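Glutathione S-transferase (Sphingobium chungbukense, PDB 6M1T) is a bacterial beta-class glutathione S-transferase that binds glutathione and probably transfers it to other compounds in detoxification. Local coordinates at residues P14-R19 with L158-G163. Residues are numbered along the deposited sequence; the frame is centred on the assembly and turned at random.
Sequences PHIALR and LFVMLG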
loop_
_atom_site.group_PDB
_atom_site.type_symbol
_atom_site.label_atom_id
_atom_site.label_comp_id
_atom_site.label_asym_id
_atom_site.label_seq_id
_atom_site.Cartn_x
_atom_site.Cartn_y
_atom_site.Cartn_z
ATOM N N PRO A 14 13.160 -5.971 2.778
ATOM C CA PRO A 14 13.150 -7.424 2.779
ATOM C C PRO A 14 14.562 -8.021 2.929
ATOM O O PRO A 14 14.671 -9.129 3.497
ATOM C CB PRO A 14 12.420 -7.826 1.480
ATOM C CG PRO A 14 12.471 -6.591 0.651
ATOM C CD PRO A 14 12.503 -5.401 1.598
ATOM N N HIS A 15 15.599 -7.333 2.448
ATOM C CA HIS A 15 17.012 -7.767 2.689
ATOM C C HIS A 15 17.239 -7.910 4.205
ATOM O O HIS A 15 17.710 -8.989 4.662
ATOM C CB HIS A 15 17.995 -6.777 2.042
ATOM C CG HIS A 15 19.403 -7.265 1.948
ATOM N ND1 HIS A 15 20.394 -6.542 1.299
ATOM C CD2 HIS A 15 19.972 -8.415 2.347
ATOM C CE1 HIS A 15 21.549 -7.201 1.395
ATOM N NE2 HIS A 15 21.303 -8.380 1.990
ATOM N N ILE A 16 16.962 -6.866 4.962
ATOM C CA ILE A 16 17.105 -6.895 6.453
ATOM C C ILE A 16 16.226 -8.022 7.046
ATOM O O ILE A 16 16.699 -8.767 7.902
ATOM C CB ILE A 16 16.795 -5.521 7.050
ATOM C CG1 ILE A 16 17.883 -4.525 6.669
ATOM C CG2 ILE A 16 16.594 -5.625 8.563
ATOM C CD1 ILE A 16 17.532 -3.073 6.842
ATOM N N ALA A 17 14.977 -8.147 6.610
ATOM C CA ALA A 17 13.994 -9.124 7.140
ATOM C C ALA A 17 14.499 -10.563 6.972
ATOM O O ALA A 17 14.322 -11.381 7.888
ATOM C CB ALA A 17 12.628 -8.910 6.483
ATOM N N LEU A 18 15.022 -10.916 5.804
ATOM C CA LEU A 18 15.582 -12.262 5.565
ATOM C C LEU A 18 16.765 -12.512 6.514
ATOM O O LEU A 18 16.907 -13.685 6.947
ATOM C CB LEU A 18 15.996 -12.390 4.095
ATOM C CG LEU A 18 14.816 -12.486 3.135
ATOM C CD1 LEU A 18 15.256 -12.181 1.721
ATOM C CD2 LEU A 18 14.165 -13.847 3.213
ATOM N N ARG A 19 17.599 -11.505 6.751
ATOM C CA ARG A 19 18.711 -11.595 7.744
ATOM C C ARG A 19 18.122 -11.790 9.160
ATOM O O ARG A 19 18.727 -12.546 9.925
ATOM C CB ARG A 19 19.634 -10.384 7.692
ATOM C CG ARG A 19 20.465 -10.373 6.410
ATOM C CD ARG A 19 21.497 -9.281 6.311
ATOM N NE ARG A 19 22.080 -9.352 4.974
ATOM C CZ ARG A 19 23.161 -10.036 4.626
ATOM N NH1 ARG A 19 23.864 -10.684 5.534
ATOM N NH2 ARG A 19 23.524 -10.054 3.358
ATOM N N LEU A 158 10.049 1.179 7.759
ATOM C CA LEU A 158 10.144 2.609 8.129
ATOM C C LEU A 158 11.615 2.983 8.202
ATOM O O LEU A 158 11.979 4.018 7.626
ATOM C CB LEU A 158 9.440 2.897 9.457
ATOM C CG LEU A 158 9.560 4.326 9.983
ATOM C CD1 LEU A 158 9.075 5.353 8.946
ATOM C CD2 LEU A 158 8.797 4.456 11.305
ATOM N N PHE A 159 12.415 2.165 8.909
ATOM C CA PHE A 159 13.872 2.429 9.078
ATOM C C PHE A 159 14.525 2.687 7.722
ATOM O O PHE A 159 15.238 3.651 7.555
ATOM C CB PHE A 159 14.547 1.228 9.723
ATOM C CG PHE A 159 16.037 1.328 9.781
ATOM C CD1 PHE A 159 16.630 2.081 10.779
ATOM C CD2 PHE A 159 16.840 0.578 8.925
ATOM C CE1 PHE A 159 18.009 2.132 10.910
ATOM C CE2 PHE A 159 18.221 0.630 9.058
ATOM C CZ PHE A 159 18.800 1.430 10.027
ATOM N N VAL A 160 14.214 1.849 6.720
ATOM C CA VAL A 160 14.829 1.996 5.374
ATOM C C VAL A 160 14.485 3.366 4.780
ATOM O O VAL A 160 15.395 4.073 4.339
ATOM C CB VAL A 160 14.482 0.830 4.434
ATOM C CG1 VAL A 160 14.893 1.147 3.003
ATOM C CG2 VAL A 160 15.116 -0.443 4.927
ATOM N N MET A 161 13.225 3.761 4.771
ATOM C CA MET A 161 12.780 5.059 4.226
ATOM C C MET A 161 13.308 6.246 5.060
ATOM O O MET A 161 13.510 7.282 4.477
ATOM C CB MET A 161 11.246 5.070 4.145
ATOM C CG MET A 161 10.726 3.954 3.235
ATOM S SD MET A 161 8.930 4.198 2.924
ATOM C CE MET A 161 8.323 2.533 3.090
ATOM N N LEU A 162 13.576 6.087 6.364
ATOM C CA LEU A 162 14.172 7.179 7.204
ATOM C C LEU A 162 15.631 7.400 6.825
ATOM O O LEU A 162 16.146 8.492 7.063
ATOM C CB LEU A 162 13.996 6.833 8.688
ATOM C CG LEU A 162 12.561 6.861 9.191
ATOM C CD1 LEU A 162 12.531 6.548 10.682
ATOM C CD2 LEU A 162 11.887 8.169 8.930
ATOM N N GLY A 163 16.241 6.456 6.102
ATOM C CA GLY A 163 17.533 6.697 5.435
ATOM C C GLY A 163 17.483 7.593 4.208
ATOM O O GLY A 163 18.585 7.946 3.737
#
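I16 sets its CG1 branch anti to its own carbonyl carbon (chi1 -69°) and extends it further at chi2 163°, which carries CD1 across to V160 and F159. V160 answers with CG2, likewise anti to the carbonyl carbon. The two methyl ends, I16 CD1 and V160 CG2, come to 4.1 Å as the two side chains run by one another in opposing senses, meeting at the methyls. The same I16 CD1 lies 4.3 Å from F159 CD2, approaching that ring obliquely, so one methyl group bridges two consecutive residues of the opposite helix. The contact is wholly apolar and small, burying 78 Å² in all, and the backbones stay well apart: the CA atoms of I16 and V160 are 9.2 Å from each other. Helix 12-21 belongs to the thioredoxin-like N-terminal domain and helix 153-162 to the all-helical C-terminal domain, making this a piece of the domain interface of the glutathione S-transferase fold. V160 lies close to the glutathione-binding C10, their side chains about 5 Å apart. Helix 189-198 packs beside both partners, I16 touching A194 and F159 touching V191. Along helix 12-21, R19 NH2 donates to H15 NE2 (3.1 Å); the acceptor lies in the guanidinium plane, while NH2 stands 18° out of the imidazole plane, and H15 ND1 is hydrogen-bonded to E198.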